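Long-range contacts in glycerol Dehydrogenase (PDB 5XN8), which probably catalyses the NAD-dependent oxidation of glycerol to dihydroxyacetone, as a metal-dependent member of the iron-containing alcohol dehydrogenase family: residues E30-I35 / H55-H60; H60-N65 / R74-I79. One frame throughout, in Å; residues are numbered along the deposited sequence.

Contact 1: residues E30-I35 / H55-H60; sequences ESFFVI and HDISLH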
loop_
_atom_site.group_PDB
_atom_site.type_symbol
_atom_site.label_atom_id
_atom_site.label_comp_id
_atom_site.label_asym_id
_atom_site.label_seq_id
_atom_site.Cartn_x
_atom_site.Cartn_y
_atom_site.Cartn_z
ATOM N N GLU A 30 43.671 -37.478 -12.497
ATOM C CA GLU A 30 43.526 -38.900 -12.846
ATOM C C GLU A 30 43.537 -39.820 -11.619
ATOM O O GLU A 30 43.203 -41.010 -11.739
ATOM C CB GLU A 30 44.614 -39.317 -13.846
ATOM C CG GLU A 30 44.435 -38.662 -15.206
ATOM C CD GLU A 30 45.735 -38.389 -15.938
ATOM O OE1 GLU A 30 46.751 -38.006 -15.307
ATOM O OE2 GLU A 30 45.717 -38.525 -17.178
ATOM N N SER A 31 43.917 -39.289 -10.454
ATOM C CA SER A 31 43.865 -40.054 -9.205
ATOM C C SER A 31 43.684 -39.156 -7.985
ATOM O O SER A 31 44.092 -37.994 -7.995
ATOM C CB SER A 31 45.122 -40.929 -9.054
ATOM O OG SER A 31 46.283 -40.140 -8.884
ATOM N N PHE A 32 43.088 -39.719 -6.937
ATOM C CA PHE A 32 42.731 -38.973 -5.733
ATOM C C PHE A 32 43.109 -39.676 -4.433
ATOM O O PHE A 32 42.937 -40.882 -4.288
ATOM C CB PHE A 32 41.228 -38.665 -5.741
ATOM C CG PHE A 32 40.874 -37.447 -6.542
ATOM C CD1 PHE A 32 40.946 -36.185 -5.972
ATOM C CD2 PHE A 32 40.508 -37.559 -7.879
ATOM C CE1 PHE A 32 40.637 -35.052 -6.720
ATOM C CE2 PHE A 32 40.200 -36.435 -8.627
ATOM C CZ PHE A 32 40.267 -35.178 -8.049
ATOM N N PHE A 33 43.615 -38.885 -3.494
ATOM C CA PHE A 33 43.922 -39.306 -2.140
ATOM C C PHE A 33 42.722 -38.940 -1.257
ATOM O O PHE A 33 42.482 -37.766 -0.992
ATOM C CB PHE A 33 45.186 -38.580 -1.688
ATOM C CG PHE A 33 45.638 -38.919 -0.302
ATOM C CD1 PHE A 33 46.350 -40.083 -0.059
ATOM C CD2 PHE A 33 45.395 -38.048 0.757
ATOM C CE1 PHE A 33 46.792 -40.390 1.218
ATOM C CE2 PHE A 33 45.836 -38.344 2.035
ATOM C CZ PHE A 33 46.535 -39.520 2.264
ATOM N N VAL A 34 41.971 -39.942 -0.820
ATOM C CA VAL A 34 40.709 -39.746 -0.107
ATOM C C VAL A 34 40.910 -39.908 1.403
ATOM O O VAL A 34 41.455 -40.915 1.828
ATOM C CB VAL A 34 39.649 -40.769 -0.588
ATOM C CG1 VAL A 34 38.257 -40.397 -0.087
ATOM C CG2 VAL A 34 39.665 -40.892 -2.102
ATOM N N ILE A 35 40.474 -38.932 2.202
ATOM C CA ILE A 35 40.571 -39.032 3.678
ATOM C C ILE A 35 39.233 -38.875 4.402
ATOM O O ILE A 35 38.367 -38.090 3.989
ATOM C CB ILE A 35 41.607 -38.049 4.282
ATOM C CG1 ILE A 35 41.158 -36.586 4.165
ATOM C CG2 ILE A 35 42.960 -38.235 3.605
ATOM C CD1 ILE A 35 42.081 -35.617 4.874
ATOM N N HIS A 55 34.063 -43.971 -12.838
ATOM C CA HIS A 55 34.570 -43.017 -13.844
ATOM C C HIS A 55 36.081 -43.162 -14.128
ATOM O O HIS A 55 36.704 -42.224 -14.624
ATOM C CB HIS A 55 34.255 -41.561 -13.454
ATOM C CG HIS A 55 32.795 -41.265 -13.298
ATOM N ND1 HIS A 55 32.154 -41.386 -12.086
ATOM C CD2 HIS A 55 31.863 -40.813 -14.174
ATOM C CE1 HIS A 55 30.884 -41.038 -12.222
ATOM N NE2 HIS A 55 30.682 -40.690 -13.480
ATOM N N ASP A 56 36.659 -44.329 -13.836
ATOM C CA ASP A 56 38.072 -44.625 -14.122
ATOM C C ASP A 56 39.035 -43.622 -13.466
ATOM O O ASP A 56 39.777 -42.907 -14.140
ATOM C CB ASP A 56 38.296 -44.716 -15.641
ATOM C CG ASP A 56 39.570 -45.466 -16.009
ATOM O OD1 ASP A 56 39.738 -46.625 -15.571
ATOM O OD2 ASP A 56 40.410 -44.880 -16.732
ATOM N N ILE A 57 38.985 -43.577 -12.140
ATOM C CA ILE A 57 39.871 -42.732 -11.337
ATOM C C ILE A 57 40.517 -43.629 -10.286
ATOM O O ILE A 57 39.822 -44.326 -9.556
ATOM C CB ILE A 57 39.094 -41.569 -10.661
ATOM C CG1 ILE A 57 38.278 -40.790 -11.701
ATOM C CG2 ILE A 57 40.040 -40.621 -9.925
ATOM C CD1 ILE A 57 37.571 -39.572 -11.159
ATOM N N SER A 58 41.847 -43.612 -10.233
ATOM C CA SER A 58 42.617 -44.411 -9.272
ATOM C C SER A 58 42.554 -43.754 -7.895
ATOM O O SER A 58 42.621 -42.532 -7.795
ATOM C CB SER A 58 44.073 -44.539 -9.737
ATOM O OG SER A 58 44.861 -45.240 -8.790
ATOM N N LEU A 59 42.419 -44.558 -6.839
ATOM C CA LEU A 59 42.237 -44.038 -5.477
ATOM C C LEU A 59 43.040 -44.800 -4.438
ATOM O O LEU A 59 43.252 -46.002 -4.558
ATOM C CB LEU A 59 40.769 -44.135 -5.060
ATOM C CG LEU A 59 39.724 -43.403 -5.895
ATOM C CD1 LEU A 59 38.395 -44.148 -5.950
ATOM C CD2 LEU A 59 39.550 -41.972 -5.402
ATOM N N HIS A 60 43.468 -44.070 -3.413
ATOM C CA HIS A 60 43.911 -44.660 -2.162
ATOM C C HIS A 60 43.208 -43.940 -1.002
ATOM O O HIS A 60 43.361 -42.728 -0.832
ATOM C CB HIS A 60 45.432 -44.629 -2.039
ATOM C CG HIS A 60 45.919 -44.914 -0.655
ATOM N ND1 HIS A 60 45.762 -46.142 -0.050
ATOM C CD2 HIS A 60 46.525 -44.126 0.259
ATOM C CE1 HIS A 60 46.246 -46.100 1.176
ATOM N NE2 HIS A 60 46.716 -44.886 1.390
#
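S31, F32 and F33 pair in parallel with S58, L59 and H60, the strand axes 4.8 Å apart at closest and 19° off parallel. Backbone bonds come alternately from each strand, as in parallel pairing. F32 N donates to S58 O at 3.0 Å and V34 N to H60 O at 3.1 Å. S58 N returns a bond to E30 O, and H60 N gives a weak one to F32 O.

L59 and V34 meet by their methyls, with L59 CD2 3.5 Å from V34 CG2. The same L59 methyl lies 3.7 Å from F32 CB, so one branch touches both residues. I57 approaches the F32 ring at its edge, near the ring plane. Its CG2, anti to the backbone N, is 3.7 Å from F32 CD2.

F32 and L59 point to one face of the sheet; S31, F33, S58 and H60 point to the other. S31 CB lies 3.8 Å from S58 CB, while S31 OG is hydrogen-bonded to R86 N. F33 and H60 run side by side in the same direction, and F33 CE1 reaches H60 CD2 at 3.9 Å.

Strand 31-36, helix 38-54 and strand 58-63 form a beta-alpha-beta unit of the parallel sheet. L49 of the crossover helix packs on V34 and L59. F33 and H60 face helix 70-83, and strand 87-92 flanks strand 31-36.

Contact 2: residues H60-N65 / R74-I79; sequences HAERFN and RRLIAI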
loop_
_atom_site.group_PDB
_atom_site.type_symbol
_atom_site.label_atom_id
_atom_site.label_comp_id
_atom_site.label_asym_id
_atom_site.label_seq_id
_atom_site.Cartn_x
_atom_site.Cartn_y
_atom_site.Cartn_z
ATOM N N HIS A 60 43.468 -44.070 -3.413
ATOM C CA HIS A 60 43.911 -44.660 -2.162
ATOM C C HIS A 60 43.208 -43.940 -1.002
ATOM O O HIS A 60 43.361 -42.728 -0.832
ATOM C CB HIS A 60 45.432 -44.629 -2.039
ATOM C CG HIS A 60 45.919 -44.914 -0.655
ATOM N ND1 HIS A 60 45.762 -46.142 -0.050
ATOM C CD2 HIS A 60 46.525 -44.126 0.259
ATOM C CE1 HIS A 60 46.246 -46.100 1.176
ATOM N NE2 HIS A 60 46.716 -44.886 1.390
ATOM N N ALA A 61 42.419 -44.700 -0.241
ATOM C CA ALA A 61 41.727 -44.198 0.942
ATOM C C ALA A 61 42.633 -44.337 2.148
ATOM O O ALA A 61 43.327 -45.349 2.289
ATOM C CB ALA A 61 40.442 -44.976 1.169
ATOM N N GLU A 62 42.631 -43.329 3.017
ATOM C CA GLU A 62 43.441 -43.358 4.240
ATOM C C GLU A 62 42.675 -42.770 5.430
ATOM O O GLU A 62 41.849 -41.877 5.267
ATOM C CB GLU A 62 44.765 -42.614 4.006
ATOM C CG GLU A 62 45.837 -42.823 5.070
ATOM C CD GLU A 62 46.305 -44.266 5.195
ATOM O OE1 GLU A 62 46.926 -44.787 4.242
ATOM O OE2 GLU A 62 46.060 -44.873 6.256
ATOM N N ARG A 63 42.968 -43.290 6.615
ATOM C CA ARG A 63 42.264 -42.931 7.841
ATOM C C ARG A 63 42.754 -41.589 8.385
ATOM O O ARG A 63 43.951 -41.309 8.379
ATOM C CB ARG A 63 42.475 -44.031 8.899
ATOM C CG ARG A 63 41.635 -43.869 10.146
ATOM C CD ARG A 63 41.870 -44.997 11.150
ATOM N NE ARG A 63 42.110 -44.484 12.492
ATOM C CZ ARG A 63 43.271 -43.989 12.923
ATOM N NH1 ARG A 63 44.342 -43.925 12.133
ATOM N NH2 ARG A 63 43.364 -43.553 14.180
ATOM N N PHE A 64 41.811 -40.781 8.868
ATOM C CA PHE A 64 42.084 -39.470 9.474
ATOM C C PHE A 64 41.910 -39.594 10.995
ATOM O O PHE A 64 40.909 -40.144 11.460
ATOM C CB PHE A 64 41.133 -38.424 8.857
ATOM C CG PHE A 64 41.108 -37.108 9.578
ATOM C CD1 PHE A 64 42.248 -36.327 9.677
ATOM C CD2 PHE A 64 39.927 -36.638 10.150
ATOM C CE1 PHE A 64 42.220 -35.112 10.341
ATOM C CE2 PHE A 64 39.892 -35.419 10.814
ATOM C CZ PHE A 64 41.040 -34.657 10.912
ATOM N N ASN A 65 42.884 -39.093 11.760
ATOM C CA ASN A 65 42.914 -39.283 13.231
ATOM C C ASN A 65 41.954 -38.400 14.030
ATOM O O ASN A 65 41.799 -38.603 15.237
ATOM C CB ASN A 65 44.338 -39.100 13.782
ATOM C CG ASN A 65 45.250 -40.257 13.436
ATOM O OD1 ASN A 65 44.854 -41.415 13.535
ATOM N ND2 ASN A 65 46.484 -39.952 13.059
ATOM N N ARG A 74 51.232 -33.390 7.952
ATOM C CA ARG A 74 52.528 -33.924 7.511
ATOM C C ARG A 74 52.555 -35.454 7.456
ATOM O O ARG A 74 53.241 -36.014 6.600
ATOM C CB ARG A 74 53.677 -33.403 8.401
ATOM C CG ARG A 74 54.132 -31.957 8.170
ATOM C CD ARG A 74 53.116 -30.993 7.616
ATOM N NE ARG A 74 53.729 -29.678 7.376
ATOM C CZ ARG A 74 53.128 -28.496 7.511
ATOM N NH1 ARG A 74 51.857 -28.390 7.901
ATOM N NH2 ARG A 74 53.828 -27.388 7.261
ATOM N N ARG A 75 51.816 -36.113 8.351
ATOM C CA ARG A 75 51.706 -37.578 8.336
ATOM C C ARG A 75 50.988 -38.068 7.074
ATOM O O ARG A 75 51.436 -39.014 6.434
ATOM C CB ARG A 75 50.978 -38.084 9.594
ATOM C CG ARG A 75 51.052 -39.597 9.822
ATOM C CD ARG A 75 50.158 -40.045 10.976
ATOM N NE ARG A 75 48.730 -39.878 10.673
ATOM C CZ ARG A 75 47.988 -40.688 9.908
ATOM N NH1 ARG A 75 48.505 -41.783 9.347
ATOM N NH2 ARG A 75 46.697 -40.412 9.717
ATOM N N LEU A 76 49.882 -37.411 6.728
ATOM C CA LEU A 76 49.069 -37.782 5.557
ATOM C C LEU A 76 49.734 -37.398 4.232
ATOM O O LEU A 76 49.617 -38.135 3.248
ATOM C CB LEU A 76 47.675 -37.156 5.640
ATOM C CG LEU A 76 46.697 -37.757 6.658
ATOM C CD1 LEU A 76 45.496 -36.847 6.837
ATOM C CD2 LEU A 76 46.274 -39.173 6.283
ATOM N N ILE A 77 50.410 -36.248 4.208
ATOM C CA ILE A 77 51.222 -35.852 3.050
ATOM C C ILE A 77 52.256 -36.920 2.705
ATOM O O ILE A 77 52.387 -37.293 1.539
ATOM C CB ILE A 77 51.900 -34.471 3.269
ATOM C CG1 ILE A 77 50.849 -33.361 3.122
ATOM C CG2 ILE A 77 53.024 -34.230 2.261
ATOM C CD1 ILE A 77 51.265 -32.020 3.686
ATOM N N ALA A 78 52.974 -37.411 3.721
ATOM C CA ALA A 78 53.980 -38.462 3.540
ATOM C C ALA A 78 53.405 -39.715 2.883
ATOM O O ALA A 78 54.053 -40.306 2.026
ATOM C CB ALA A 78 54.632 -38.817 4.873
ATOM N N ILE A 79 52.191 -40.103 3.269
ATOM C CA ILE A 79 51.509 -41.258 2.659
ATOM C C ILE A 79 51.038 -40.912 1.244
ATOM O O ILE A 79 51.111 -41.747 0.344
ATOM C CB ILE A 79 50.300 -41.766 3.495
ATOM C CG1 ILE A 79 50.715 -42.127 4.927
ATOM C CG2 ILE A 79 49.686 -42.998 2.835
ATOM C CD1 ILE A 79 49.552 -42.348 5.883
#
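E62 and I79 cross at about a right angle where strand 58-63 passes helix 70-83. This helix follows the strand in the chain and packs on the sheet face that carries F33 and H60. The axes of the short segments run nearly antiparallel, at 156°, and come within 10.3 Å. E62 starts with CG anti to the backbone N (chi1 -167°), and its chain then bends at chi2. Its CG lies 3.8 Å from I79 CD1 and is also touched by L76 CD2. I79 CG2 sits 3.6 Å from E62 OE1 and also packs against H60 NE2. The helix thus sets methyl groups against a histidine-carboxylate pair. There H60 NE2 donates a moderately bent hydrogen bond to E62 OE1 at 2.9 Å. The nitrogen meets the oxygen on its anti side, tilted out of the carboxylate plane.

R75 makes the polar link at the N65 end. Its chain is extended through chi2 and bends at chi3. NH2 donates to R63 O at 3.2 Å, and that oxygen lies in the guanidinium plane. N65 crosses R75 at about a right angle, the amide and guanidinium planes 44° apart. N65 ND2 and R75 NE, 3.3 Å apart, are both donors and do not bond to each other.

E72 probably accounts for this closeness: its OE2 forms a salt bridge with R75 NH2 and its OE1 accepts a hydrogen bond from N65 ND2. L76 and I79 thus pack aliphatic branches on polar groups and the E62 chain, with a loose apolar touch between L76 and F64. Beside them, E72 probably offsets the charge of R75.

Contact 1 and contact 2 share H60 and follow one another along strand 58-63, their centres 14 Å apart. Contact 1 pairs this strand, outermost in the sheet within the chain, with strand 31-36; contact 2 lays helix 70-83 against one face of the pair. They touch directly: V34 O and E62 N, 2.9 Å apart, probably continue the strand pairing, and F33 CZ lies 3.5 Å from L76 O. Residues matched to NAD(+) binding in a close relative lie nearer contact 2. The F64 side chain is about 4 Å from that of K95 and about 5 Å from that of D37. It is also about 12 Å from a bound glycerol. From contact 1, the V34 side chain is about 10 Å from that of T116.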